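Local atomic coordinates of transferrin (Manduca sexta, PDB entry 6WB6), a protein that binds a single ferric ion per molecule together with a carbonate anion and transports iron. Residues A[44-49]-A[277-282]; A[74-79]-A[319-324]; A[271-276]-A[330-335]; A[354-359]-A[385-390]; A[364-369]-A[380-385]. All coordinates share one frame; numbering follows the deposited sequence.

Contact 1 of 5, residues A[44-49]-A[277-282]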
# COMPACT_ATOMS: atom_id res chain seq x y z
N SER A 44 -2.92 21.36 1.98
CA SER A 44 -1.96 22.45 1.99
C SER A 44 -2.47 23.63 1.17
O SER A 44 -2.43 24.78 1.62
CB SER A 44 -0.60 21.98 1.45
OG SER A 44 0.11 21.24 2.43
N PHE A 45 -2.99 23.35 -0.03
CA PHE A 45 -3.55 24.39 -0.87
C PHE A 45 -4.75 25.05 -0.22
O PHE A 45 -5.02 26.23 -0.47
CB PHE A 45 -3.97 23.84 -2.23
CG PHE A 45 -2.84 23.46 -3.12
CD1 PHE A 45 -1.52 23.72 -2.76
CD2 PHE A 45 -3.10 22.87 -4.34
CE1 PHE A 45 -0.49 23.38 -3.61
CE2 PHE A 45 -2.08 22.51 -5.18
CZ PHE A 45 -0.76 22.77 -4.82
N VAL A 46 -5.51 24.31 0.59
CA VAL A 46 -6.65 24.92 1.26
C VAL A 46 -6.15 25.86 2.34
O VAL A 46 -6.62 26.99 2.46
CB VAL A 46 -7.59 23.86 1.86
CG1 VAL A 46 -8.68 24.55 2.72
CG2 VAL A 46 -8.22 23.03 0.76
N GLN A 47 -5.21 25.40 3.16
CA GLN A 47 -4.63 26.29 4.16
C GLN A 47 -4.04 27.53 3.50
O GLN A 47 -4.22 28.65 3.99
CB GLN A 47 -3.55 25.55 4.96
CG GLN A 47 -2.89 26.44 6.01
CD GLN A 47 -3.90 26.99 6.99
OE1 GLN A 47 -4.83 26.29 7.41
NE2 GLN A 47 -3.75 28.25 7.34
N GLN A 48 -3.34 27.34 2.39
CA GLN A 48 -2.68 28.41 1.65
C GLN A 48 -3.64 29.24 0.80
O GLN A 48 -3.19 30.16 0.11
CB GLN A 48 -1.61 27.83 0.73
CG GLN A 48 -0.39 27.23 1.42
CD GLN A 48 0.40 26.32 0.48
OE1 GLN A 48 -0.10 25.90 -0.56
NE2 GLN A 48 1.64 26.03 0.83
N ARG A 49 -4.93 28.92 0.79
CA ARG A 49 -5.95 29.64 0.03
C ARG A 49 -5.78 29.55 -1.48
O ARG A 49 -6.39 30.35 -2.19
CB ARG A 49 -6.00 31.12 0.40
CG ARG A 49 -6.92 31.46 1.57
CD ARG A 49 -6.42 30.88 2.89
NE ARG A 49 -7.26 31.30 4.02
CZ ARG A 49 -7.18 30.83 5.26
NH1 ARG A 49 -6.30 29.90 5.58
NH2 ARG A 49 -8.00 31.29 6.18
N ILE A 277 -13.84 19.96 4.09
CA ILE A 277 -13.03 20.82 4.94
C ILE A 277 -12.66 22.05 4.11
O ILE A 277 -12.45 21.95 2.90
CB ILE A 277 -11.79 20.04 5.44
CG1 ILE A 277 -11.27 20.61 6.77
CG2 ILE A 277 -10.73 20.01 4.37
CD1 ILE A 277 -9.99 19.91 7.31
N GLY A 278 -12.62 23.21 4.75
CA GLY A 278 -12.16 24.41 4.08
C GLY A 278 -11.46 25.34 5.05
O GLY A 278 -11.48 25.14 6.27
N HIS A 279 -10.81 26.36 4.49
CA HIS A 279 -10.17 27.33 5.35
C HIS A 279 -11.22 28.21 6.01
O HIS A 279 -12.38 28.28 5.59
CB HIS A 279 -9.17 28.18 4.59
CG HIS A 279 -9.74 28.88 3.41
ND1 HIS A 279 -10.54 29.99 3.52
CD2 HIS A 279 -9.60 28.65 2.09
CE1 HIS A 279 -10.89 30.40 2.31
NE2 HIS A 279 -10.33 29.60 1.42
N ASN A 280 -10.80 28.88 7.08
CA ASN A 280 -11.74 29.59 7.93
C ASN A 280 -12.43 30.72 7.17
O ASN A 280 -13.57 31.08 7.51
CB ASN A 280 -11.00 30.11 9.16
CG ASN A 280 -11.92 30.71 10.18
OD1 ASN A 280 -12.77 30.02 10.74
ND2 ASN A 280 -11.73 31.99 10.46
N ASP A 281 -11.79 31.27 6.14
CA ASP A 281 -12.44 32.34 5.38
C ASP A 281 -13.61 31.83 4.53
O ASP A 281 -14.24 32.63 3.84
CB ASP A 281 -11.46 33.04 4.45
CG ASP A 281 -10.18 33.49 5.15
OD1 ASP A 281 -10.21 33.83 6.35
OD2 ASP A 281 -9.13 33.52 4.46
N VAL A 282 -13.87 30.52 4.51
CA VAL A 282 -15.06 30.02 3.84
C VAL A 282 -16.30 30.33 4.66
O VAL A 282 -17.40 30.45 4.11
CB VAL A 282 -14.96 28.51 3.57
CG1 VAL A 282 -16.29 27.94 3.16
CG2 VAL A 282 -13.94 28.23 2.48
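A Schellman motif closes helix 39-47, and Arg49, the positive-phi residue that follows the helix, lays its side chain over His279 near the end of strand 275-279. The arginine chain bends at chi2 (67°), which turns CD onto the imidazole. CG stands over the ring face in a CH-pi contact, 4.0 Å from the His279 centroid, while the guanidinium continues nearly parallel to the ring, the planes 18° apart, with His279 CB over its centre. Val282 CG2 sits on the opposite face of the imidazole, offset toward the rim, and His279 NE2 bonds Asp52 OD1. At the guanidinium edge Arg49 NE bonds Asp281 OD2 at 2.9 Å in a salt bridge, meeting that oxygen from above the carboxylate plane, and NH2 adds a weak second bond. NH1 turns back to Gln47 O at 2.9 Å and NH2 also pairs with Asp71, so bonds around the rim fix the rotation of the group. An alanine here would probably leave Asp281 and Asp71 without their shared cation and strip one face of His279. Val46 CG1 presses on His279 N at 3.3 Å. Val46 also touches Phe72 and Val54, so the helix end rests against strands 53-56, 72-79 and 275-279 of one antiparallel sheet.

Contact 2 of 5, residues A[74-79]-A[319-324]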
# COMPACT_ATOMS: atom_id res chain seq x y z
N VAL A 74 -14.32 22.04 9.39
CA VAL A 74 -15.22 21.06 8.80
C VAL A 74 -16.61 21.68 8.78
O VAL A 74 -17.26 21.79 9.82
CB VAL A 74 -15.21 19.74 9.58
CG1 VAL A 74 -16.29 18.80 9.02
CG2 VAL A 74 -13.81 19.10 9.48
N PHE A 75 -17.07 22.08 7.59
CA PHE A 75 -18.35 22.77 7.45
C PHE A 75 -19.42 21.92 6.79
O PHE A 75 -20.53 22.40 6.58
CB PHE A 75 -18.16 24.08 6.65
CG PHE A 75 -17.75 23.86 5.23
CD1 PHE A 75 -18.70 23.70 4.24
CD2 PHE A 75 -16.41 23.81 4.88
CE1 PHE A 75 -18.32 23.50 2.94
CE2 PHE A 75 -16.03 23.59 3.57
CZ PHE A 75 -16.99 23.44 2.60
N GLN A 76 -19.11 20.67 6.44
CA GLN A 76 -20.06 19.82 5.75
C GLN A 76 -19.83 18.36 6.10
O GLN A 76 -18.70 17.88 6.05
CB GLN A 76 -19.95 20.00 4.23
CG GLN A 76 -21.17 19.55 3.48
CD GLN A 76 -22.11 20.69 3.26
OE1 GLN A 76 -22.32 21.12 2.13
NE2 GLN A 76 -22.65 21.22 4.35
N GLU A 77 -20.92 17.66 6.44
CA GLU A 77 -20.88 16.23 6.69
C GLU A 77 -21.62 15.49 5.59
O GLU A 77 -22.72 15.89 5.19
CB GLU A 77 -21.51 15.87 8.05
CG GLU A 77 -20.66 16.22 9.24
CD GLU A 77 -21.38 15.99 10.54
OE1 GLU A 77 -21.19 16.79 11.47
OE2 GLU A 77 -22.17 15.03 10.63
N TYR A 78 -21.02 14.42 5.10
CA TYR A 78 -21.67 13.46 4.23
C TYR A 78 -22.25 12.32 5.06
O TYR A 78 -21.51 11.62 5.76
CB TYR A 78 -20.68 12.91 3.21
CG TYR A 78 -20.16 13.90 2.19
CD1 TYR A 78 -20.79 15.13 1.99
CD2 TYR A 78 -19.04 13.60 1.42
CE1 TYR A 78 -20.32 16.03 1.05
CE2 TYR A 78 -18.57 14.50 0.47
CZ TYR A 78 -19.21 15.71 0.29
OH TYR A 78 -18.75 16.61 -0.65
N ARG A 79 -23.56 12.14 4.99
CA ARG A 79 -24.26 11.16 5.80
C ARG A 79 -25.02 10.20 4.88
O ARG A 79 -24.94 10.30 3.66
CB ARG A 79 -25.20 11.87 6.78
CG ARG A 79 -24.47 12.90 7.63
CD ARG A 79 -25.41 13.53 8.63
NE ARG A 79 -24.70 14.27 9.67
CZ ARG A 79 -25.32 14.96 10.62
NH1 ARG A 79 -26.64 15.01 10.66
NH2 ARG A 79 -24.63 15.59 11.53
N HIS A 319 -24.33 9.95 0.61
CA HIS A 319 -24.40 11.21 -0.11
C HIS A 319 -25.51 12.12 0.38
O HIS A 319 -25.94 13.00 -0.38
CB HIS A 319 -24.58 11.01 -1.61
CG HIS A 319 -25.83 10.28 -1.98
ND1 HIS A 319 -25.86 8.93 -2.26
CD2 HIS A 319 -27.10 10.72 -2.13
CE1 HIS A 319 -27.09 8.57 -2.57
NE2 HIS A 319 -27.87 9.64 -2.50
N HIS A 320 -25.98 11.96 1.61
CA HIS A 320 -26.86 12.95 2.22
C HIS A 320 -25.99 14.05 2.81
O HIS A 320 -25.30 13.85 3.81
CB HIS A 320 -27.75 12.33 3.30
CG HIS A 320 -28.70 13.32 3.90
ND1 HIS A 320 -29.96 13.55 3.39
CD2 HIS A 320 -28.56 14.16 4.95
CE1 HIS A 320 -30.56 14.49 4.10
NE2 HIS A 320 -29.74 14.87 5.07
N VAL A 321 -26.00 15.20 2.17
CA VAL A 321 -25.20 16.32 2.64
C VAL A 321 -25.96 16.98 3.78
O VAL A 321 -27.12 17.36 3.62
CB VAL A 321 -24.92 17.30 1.49
CG1 VAL A 321 -24.03 18.46 1.93
CG2 VAL A 321 -24.29 16.53 0.35
N ALA A 322 -25.33 17.06 4.95
CA ALA A 322 -25.91 17.70 6.12
C ALA A 322 -25.03 18.87 6.54
O ALA A 322 -23.81 18.70 6.70
CB ALA A 322 -26.02 16.71 7.27
N ASP A 323 -25.64 20.04 6.74
CA ASP A 323 -24.89 21.17 7.28
C ASP A 323 -24.77 20.97 8.78
O ASP A 323 -25.75 20.62 9.44
CB ASP A 323 -25.56 22.53 7.00
CG ASP A 323 -25.85 22.77 5.52
OD1 ASP A 323 -24.95 22.59 4.67
OD2 ASP A 323 -27.00 23.17 5.23
N ASN A 324 -23.58 21.20 9.31
CA ASN A 324 -23.33 21.07 10.73
C ASN A 324 -23.07 22.45 11.30
O ASN A 324 -23.04 23.46 10.59
CB ASN A 324 -22.14 20.14 10.99
CG ASN A 324 -21.03 20.31 9.98
OD1 ASN A 324 -21.29 20.35 8.78
ND2 ASN A 324 -19.79 20.42 10.45
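Gln76 and Asp323 lie side by side and point the same way, their amide and carboxylate planes 33° apart. Gln76 CG is anti to the backbone N (chi1 -160°) and the bend at chi2 turns CD toward Val321 and Asp323; NE2 donates to the anti lone pair of Asp323 OD1 at 2.7 Å. The flat amide of Gln76 packs against Val321 CG1, which is 3.2 Å from OE1. Tyr78 runs alongside Val321 in the same direction, CE1 to CG2 4.1 Å, and sends its hydroxyl on to Leu312 O. On the other side of the sheet the extended Arg79 chain passes over Ala322, whose CB is 3.5 Å from CD and lies under one guanidinium face. NE and NH2 of Arg79 both donate to Glu77 OE2 in a side-on salt bridge, from the same face of the carboxylate. Farther along, Asn324 ND2 bonds Val74 O at 2.9 Å, standing above the carbonyl plane. Glu77 with Ala322 and Arg79 with His320 are antiparallel hydrogen-bonded pairs; Ala322 N reaches Glu77 O at 2.9 Å. His319 and His320 together face Arg79, a classic beta bulge at the start of 320-327, the edge strand that 72-79 joins to its four-stranded antiparallel sheet.

Contact 3 of 5, residues A[271-276]-A[330-335]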
# COMPACT_ATOMS: atom_id res chain seq x y z
N ARG A 271 -17.03 6.13 14.44
CA ARG A 271 -16.37 6.62 13.24
C ARG A 271 -17.11 7.85 12.74
O ARG A 271 -18.32 7.78 12.46
CB ARG A 271 -16.34 5.55 12.17
CG ARG A 271 -15.54 5.93 10.98
CD ARG A 271 -15.52 4.78 10.06
NE ARG A 271 -14.65 5.00 8.92
CZ ARG A 271 -14.52 4.13 7.93
NH1 ARG A 271 -15.17 2.97 7.97
NH2 ARG A 271 -13.73 4.42 6.92
N PRO A 272 -16.46 9.01 12.67
CA PRO A 272 -17.15 10.20 12.20
C PRO A 272 -17.44 10.10 10.71
O PRO A 272 -16.77 9.36 9.98
CB PRO A 272 -16.15 11.34 12.48
CG PRO A 272 -15.04 10.72 13.30
CD PRO A 272 -15.02 9.29 12.89
N TRP A 273 -18.46 10.83 10.29
CA TRP A 273 -18.77 10.97 8.88
C TRP A 273 -17.63 11.64 8.14
O TRP A 273 -16.94 12.50 8.69
CB TRP A 273 -20.00 11.83 8.67
CG TRP A 273 -21.29 11.29 9.16
CD1 TRP A 273 -22.03 11.79 10.17
CD2 TRP A 273 -22.02 10.18 8.63
NE1 TRP A 273 -23.19 11.07 10.32
CE2 TRP A 273 -23.21 10.07 9.38
CE3 TRP A 273 -21.78 9.26 7.60
CZ2 TRP A 273 -24.16 9.08 9.14
CZ3 TRP A 273 -22.74 8.27 7.36
CH2 TRP A 273 -23.91 8.18 8.13
N GLN A 274 -17.50 11.31 6.87
CA GLN A 274 -16.69 12.11 5.98
C GLN A 274 -17.42 13.41 5.66
O GLN A 274 -18.61 13.58 5.98
CB GLN A 274 -16.43 11.39 4.67
CG GLN A 274 -16.07 9.95 4.77
CD GLN A 274 -16.63 9.20 3.60
OE1 GLN A 274 -17.83 9.25 3.35
NE2 GLN A 274 -15.76 8.55 2.85
N GLY A 275 -16.72 14.32 5.00
CA GLY A 275 -17.34 15.55 4.56
C GLY A 275 -16.40 16.48 3.83
O GLY A 275 -15.50 16.02 3.12
N LEU A 276 -16.60 17.78 3.99
CA LEU A 276 -15.79 18.79 3.31
C LEU A 276 -15.09 19.64 4.36
O LEU A 276 -15.68 19.99 5.39
CB LEU A 276 -16.62 19.71 2.42
CG LEU A 276 -17.55 19.06 1.40
CD1 LEU A 276 -18.54 20.11 0.87
CD2 LEU A 276 -16.69 18.44 0.30
N ILE A 330 -10.09 18.82 14.69
CA ILE A 330 -9.76 17.99 15.84
C ILE A 330 -10.92 17.98 16.83
O ILE A 330 -11.14 16.97 17.53
CB ILE A 330 -8.44 18.48 16.47
CG1 ILE A 330 -7.73 17.32 17.15
CG2 ILE A 330 -8.69 19.64 17.44
CD1 ILE A 330 -6.97 16.44 16.20
N ASP A 331 -11.69 19.06 16.92
CA ASP A 331 -12.89 19.02 17.76
C ASP A 331 -13.94 18.12 17.14
O ASP A 331 -14.70 17.45 17.86
CB ASP A 331 -13.45 20.42 17.96
CG ASP A 331 -12.50 21.30 18.74
OD1 ASP A 331 -11.76 20.76 19.57
OD2 ASP A 331 -12.48 22.53 18.51
N TYR A 332 -14.00 18.09 15.81
CA TYR A 332 -14.85 17.14 15.12
C TYR A 332 -14.45 15.72 15.46
O TYR A 332 -15.31 14.88 15.77
CB TYR A 332 -14.73 17.37 13.62
CG TYR A 332 -15.61 16.48 12.77
CD1 TYR A 332 -16.97 16.68 12.71
CD2 TYR A 332 -15.06 15.46 12.01
CE1 TYR A 332 -17.77 15.90 11.91
CE2 TYR A 332 -15.86 14.66 11.21
CZ TYR A 332 -17.21 14.88 11.17
OH TYR A 332 -18.04 14.09 10.39
N LEU A 333 -13.15 15.42 15.40
CA LEU A 333 -12.69 14.07 15.70
C LEU A 333 -12.83 13.77 17.18
O LEU A 333 -13.24 12.65 17.55
CB LEU A 333 -11.24 13.88 15.27
CG LEU A 333 -10.96 14.01 13.79
CD1 LEU A 333 -9.47 13.93 13.57
CD2 LEU A 333 -11.65 12.98 13.00
N ASN A 334 -12.51 14.74 18.03
CA ASN A 334 -12.61 14.53 19.47
C ASN A 334 -14.00 14.06 19.87
O ASN A 334 -14.12 13.15 20.70
CB ASN A 334 -12.28 15.82 20.21
CG ASN A 334 -10.80 16.03 20.39
OD1 ASN A 334 -9.97 15.21 19.99
ND2 ASN A 334 -10.45 17.15 21.01
N LYS A 335 -15.05 14.66 19.33
CA LYS A 335 -16.36 14.36 19.90
C LYS A 335 -16.84 12.96 19.51
O LYS A 335 -17.90 12.52 19.98
CB LYS A 335 -17.38 15.42 19.48
CG LYS A 335 -17.60 15.55 17.98
CD LYS A 335 -18.58 16.67 17.66
CE LYS A 335 -18.86 16.76 16.18
NZ LYS A 335 -19.66 15.60 15.67
O HOH W 1 -19.08 12.76 12.57
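Helix 329-334 comes nearest the non-regular link before strand 275-279 at Leu333 and Pro272, whose CA atoms are 6.9 Å apart. The side chain that closes the gap is Tyr332. Its CG is anti to the backbone N (chi1 -178°), and the ring reaches across to the link, where the hydroxyl meets the main chain of Trp273. OH donates to Trp273 O at 2.6 Å; that oxygen lies near the plane of the phenol, while the hydroxyl is tilted 30° from the carbonyl plane, with a strongly bent C=O...O angle of 119°. The same hydroxyl takes a weak bond from a water 2.8 Å away, and this water accepts from Trp273 N, so both polar atoms of the Trp273 backbone are tied to one phenol, one directly and one through water. Pro272 supplies the apolar half: its CB approaches Tyr332 CE2 obliquely at 3.6 Å, and its CG meets Leu333 CD2 at 4.1 Å, the two side chains crossing at about a right angle. A phenylalanine in place of Tyr332 would probably leave Trp273 O without this donor and the water without this acceptor. The indole itself turns elsewhere, with NE1 on Ala86 O. Residues 271-276 run from strand 269-271 of the mixed sheet to strand 275-279 of the antiparallel one, consistent with an interdomain crossing of a transferrin lobe. Arg271 belongs to the carbonate pocket and bonds the iron ligand Tyr90, whereas the helix side of the contact is backed by helices 58-65 and 338-342.

Contact 4 of 5, residues A[354-359]-A[385-390]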
# COMPACT_ATOMS: atom_id res chain seq x y z
N ARG A 354 13.01 4.64 10.01
CA ARG A 354 13.66 5.82 9.45
C ARG A 354 14.11 5.47 8.04
O ARG A 354 14.98 4.62 7.86
CB ARG A 354 14.85 6.27 10.29
CG ARG A 354 14.54 6.52 11.75
CD ARG A 354 15.80 6.60 12.56
NE ARG A 354 16.44 5.28 12.62
CZ ARG A 354 17.65 5.05 13.13
NH1 ARG A 354 18.36 6.05 13.64
NH2 ARG A 354 18.15 3.82 13.11
N LEU A 355 13.46 6.08 7.05
CA LEU A 355 13.86 5.90 5.66
C LEU A 355 14.87 6.97 5.32
O LEU A 355 14.65 8.15 5.60
CB LEU A 355 12.67 6.02 4.72
CG LEU A 355 13.06 6.09 3.24
CD1 LEU A 355 13.74 4.84 2.77
CD2 LEU A 355 11.84 6.42 2.36
N CYS A 356 15.97 6.57 4.70
CA CYS A 356 16.99 7.53 4.30
C CYS A 356 16.68 7.99 2.88
O CYS A 356 16.42 7.17 2.00
CB CYS A 356 18.38 6.91 4.36
SG CYS A 356 19.67 8.20 4.13
N VAL A 357 16.65 9.31 2.70
CA VAL A 357 16.39 9.93 1.41
C VAL A 357 17.60 10.77 1.02
O VAL A 357 18.39 11.20 1.87
CB VAL A 357 15.12 10.80 1.45
CG1 VAL A 357 13.93 9.98 1.91
CG2 VAL A 357 15.33 11.96 2.40
N THR A 358 17.73 11.04 -0.28
CA THR A 358 18.91 11.69 -0.81
C THR A 358 18.65 13.06 -1.41
O THR A 358 19.51 13.58 -2.12
CB THR A 358 19.57 10.83 -1.89
OG1 THR A 358 18.63 10.55 -2.92
CG2 THR A 358 20.08 9.52 -1.32
N SER A 359 17.50 13.68 -1.15
CA SER A 359 17.26 15.01 -1.68
C SER A 359 16.19 15.69 -0.85
O SER A 359 15.42 15.04 -0.13
CB SER A 359 16.86 14.97 -3.15
OG SER A 359 15.54 14.51 -3.30
N VAL A 385 15.04 10.79 7.02
CA VAL A 385 16.40 11.21 7.32
C VAL A 385 17.15 11.41 6.01
O VAL A 385 17.07 10.57 5.11
CB VAL A 385 17.13 10.18 8.20
CG1 VAL A 385 18.62 10.50 8.27
CG2 VAL A 385 16.51 10.18 9.59
N GLN A 386 17.87 12.52 5.91
CA GLN A 386 18.40 12.97 4.62
C GLN A 386 19.92 12.98 4.63
O GLN A 386 20.55 13.67 5.44
CB GLN A 386 17.88 14.35 4.27
CG GLN A 386 18.01 14.64 2.77
CD GLN A 386 18.11 16.10 2.46
OE1 GLN A 386 17.78 16.94 3.29
NE2 GLN A 386 18.58 16.41 1.28
N GLU A 387 20.50 12.25 3.69
CA GLU A 387 21.92 12.34 3.40
C GLU A 387 22.04 12.84 1.98
O GLU A 387 21.05 12.97 1.26
CB GLU A 387 22.61 10.98 3.58
CG GLU A 387 22.47 10.42 4.99
CD GLU A 387 23.32 11.17 5.99
OE1 GLU A 387 24.37 11.72 5.60
OE2 GLU A 387 22.92 11.23 7.16
N ASN A 388 23.26 13.13 1.55
CA ASN A 388 23.44 13.83 0.28
C ASN A 388 23.79 12.89 -0.86
O ASN A 388 24.01 13.35 -1.98
CB ASN A 388 24.47 14.94 0.43
CG ASN A 388 23.86 16.24 0.99
OD1 ASN A 388 22.70 16.27 1.42
ND2 ASN A 388 24.64 17.32 0.97
N SER A 389 23.79 11.58 -0.62
CA SER A 389 23.97 10.62 -1.70
C SER A 389 23.40 9.27 -1.30
O SER A 389 23.09 9.01 -0.13
CB SER A 389 25.44 10.45 -2.05
OG SER A 389 26.08 9.73 -1.02
N GLU A 390 23.34 8.39 -2.28
CA GLU A 390 22.96 7.01 -2.02
C GLU A 390 24.00 6.33 -1.13
O GLU A 390 23.65 5.66 -0.16
CB GLU A 390 22.78 6.28 -3.35
CG GLU A 390 22.58 4.78 -3.26
CD GLU A 390 22.43 4.14 -4.63
OE1 GLU A 390 21.39 4.35 -5.27
OE2 GLU A 390 23.39 3.47 -5.07
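Gln386 lays its CG against Val357 CG2 at 3.8 Å, the two side chains crossing at about a right angle on the side of the sheet that faces helix 360-375. The extended Gln386 chain carries the amide past the end of the neighbouring strand, where NE2 rests 3.3 Å from Ser359 C; NE2 also makes a weak hydrogen bond to Asn360 OD1. On the opposite side of the sheet Cys356 SG packs on Glu387 CG at 3.7 Å. The same sulfur forms the disulfide to Cys393, so helix 390-399 is stapled to this strand. Between the two layers of side chains runs a parallel ladder: Val385 N donates to Leu355 O, Val357 N to Val385 O at 2.8 Å, and Glu387 N to Val357 O at 3.0 Å. Strands 352-357 and 381-386 are the two strands of a beta-alpha-beta unit whose helix is 360-375. Past the regular pairing the chains keep company through a CA-H...O contact from Thr358 CA to Glu387 O at 3.2 Å. Thr358 CG2 then packs on the main chain of Ser389, 3.3 Å from its carbonyl oxygen. Both strands run out into helices at this end, and each helix opens with a serine N-cap, Ser359 OG on Ala362 N and Ser389 OG on Ala392 N. At the other end Arg354 CB touches Val385 CG2, while its guanidinium leads off to a salt bridge with Asp403.

Contact 5 of 5, residues A[364-369]-A[380-385]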
# COMPACT_ATOMS: atom_id res chain seq x y z
N SER A 364 10.79 15.91 1.47
CA SER A 364 9.44 16.44 1.63
C SER A 364 8.40 15.40 1.25
O SER A 364 7.33 15.35 1.87
CB SER A 364 9.27 17.71 0.82
OG SER A 364 9.64 17.47 -0.52
N LYS A 365 8.69 14.56 0.25
CA LYS A 365 7.75 13.50 -0.11
C LYS A 365 7.66 12.47 1.01
O LYS A 365 6.56 12.00 1.35
CB LYS A 365 8.17 12.84 -1.43
CG LYS A 365 7.17 11.78 -1.93
CD LYS A 365 7.53 11.17 -3.27
CE LYS A 365 6.58 10.02 -3.59
NZ LYS A 365 6.74 9.40 -4.95
N CYS A 366 8.79 12.15 1.62
CA CYS A 366 8.79 11.21 2.74
C CYS A 366 8.00 11.76 3.93
O CYS A 366 7.28 11.02 4.61
CB CYS A 366 10.23 10.90 3.14
SG CYS A 366 10.39 9.82 4.54
N ARG A 367 8.08 13.07 4.16
CA ARG A 367 7.35 13.65 5.29
C ARG A 367 5.85 13.70 5.02
O ARG A 367 5.06 13.51 5.94
CB ARG A 367 7.87 15.04 5.59
CG ARG A 367 9.23 14.99 6.31
CD ARG A 367 9.79 16.39 6.61
NE ARG A 367 11.02 16.30 7.38
CZ ARG A 367 11.97 17.23 7.40
NH1 ARG A 367 11.82 18.34 6.67
NH2 ARG A 367 13.06 17.05 8.14
N ALA A 368 5.44 14.01 3.78
CA ALA A 368 4.01 13.99 3.47
C ALA A 368 3.48 12.57 3.52
O ALA A 368 2.40 12.31 4.04
CB ALA A 368 3.75 14.64 2.10
N MET A 369 4.28 11.62 3.04
CA MET A 369 3.93 10.21 3.14
C MET A 369 3.85 9.75 4.59
O MET A 369 2.98 8.95 4.95
CB MET A 369 4.96 9.39 2.37
CG MET A 369 4.69 7.92 2.32
SD MET A 369 5.62 7.19 0.97
CE MET A 369 7.26 7.81 1.33
N PRO A 380 4.91 0.72 12.02
CA PRO A 380 5.65 1.86 12.57
C PRO A 380 5.49 3.22 11.87
O PRO A 380 5.26 3.34 10.66
CB PRO A 380 7.11 1.41 12.44
CG PRO A 380 7.11 0.38 11.37
CD PRO A 380 5.82 -0.34 11.53
N ILE A 381 5.61 4.25 12.70
CA ILE A 381 5.66 5.62 12.22
C ILE A 381 6.85 5.76 11.30
O ILE A 381 7.95 5.28 11.60
CB ILE A 381 5.76 6.59 13.40
CG1 ILE A 381 4.48 6.54 14.23
CG2 ILE A 381 6.03 8.02 12.94
CD1 ILE A 381 4.70 6.89 15.69
N LEU A 382 6.65 6.45 10.20
CA LEU A 382 7.72 6.67 9.24
C LEU A 382 8.46 7.95 9.60
O LEU A 382 7.86 9.03 9.72
CB LEU A 382 7.16 6.73 7.82
CG LEU A 382 8.13 6.99 6.68
CD1 LEU A 382 9.05 5.82 6.45
CD2 LEU A 382 7.33 7.28 5.42
N ASP A 383 9.76 7.84 9.79
CA ASP A 383 10.57 9.04 9.91
C ASP A 383 11.44 9.15 8.67
O ASP A 383 11.63 8.19 7.92
CB ASP A 383 11.40 9.01 11.18
CG ASP A 383 12.02 10.34 11.49
OD1 ASP A 383 11.77 11.31 10.73
OD2 ASP A 383 12.77 10.42 12.49
N CYS A 384 11.92 10.37 8.43
CA CYS A 384 12.63 10.73 7.22
C CYS A 384 13.98 11.33 7.60
O CYS A 384 14.04 12.27 8.39
CB CYS A 384 11.79 11.72 6.40
SG CYS A 384 10.11 11.11 6.08
N VAL A 385 15.04 10.79 7.02
CA VAL A 385 16.40 11.21 7.32
C VAL A 385 17.15 11.41 6.01
O VAL A 385 17.07 10.57 5.11
CB VAL A 385 17.13 10.18 8.20
CG1 VAL A 385 18.62 10.50 8.27
CG2 VAL A 385 16.51 10.18 9.59
O HOH W 2 11.91 13.96 8.78
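Leu382 pushes its CD2 branch like a knob against helix 360-375, into the hollow formed by Cys366 and Met369. The methyl lies 3.8 Å from Cys366 O and 4.1 Å from Met369 CG, and the methionine chain, bent at chi3, brings CE up to the same methyl. Two residues on, on the same face of the strand, Cys384 sets its SG beside the helix turn, 4.0 Å from Arg367 CG and bonded to Cys366 SG at 2.0 Å. Cys366 SG is anti to the backbone N (chi1 177°), which points the sulfur out from the helix toward the strand. The axes of 364-369 and 381-385 run nearly antiparallel (166°) and approach to 7.8 Å. Val357 of the adjoining strand packs on Cys366, and Leu363 on Cys384. Over the rim of this seam the extended arm of Arg367 carries NE to a water at 2.9 Å, which in turn donates to Cys384 O. The CB-SG-SG-CB torsion of -89° is close to the relaxed value for a disulfide, so the crosslink joins helix to strand without evident torsional strain, as suits a secreted protein, and holds the helix of the beta-alpha-beta unit covalently to its second strand.

Contacts 1, 2 and 3 lie in the N-terminal transferrin-like region, contacts 4 and 5 in the C-terminal one. The first three interleave along the chain and meet on one antiparallel sheet: contacts 1 and 3 both use strand 275-279, and contact 2 pairs its neighbour 72-79 with 320-327. Their centres are about 11 to 17 Å apart, and contact 3 comes nearest the iron and carbonate site. Contact 5 is nested inside the loop that contact 4 closes, about 11 Å away between centres; they share Val385 and one beta-alpha-beta unit. Between the two groups centres are about 24 to 42 Å apart with no touch, consistent with two separately built halves.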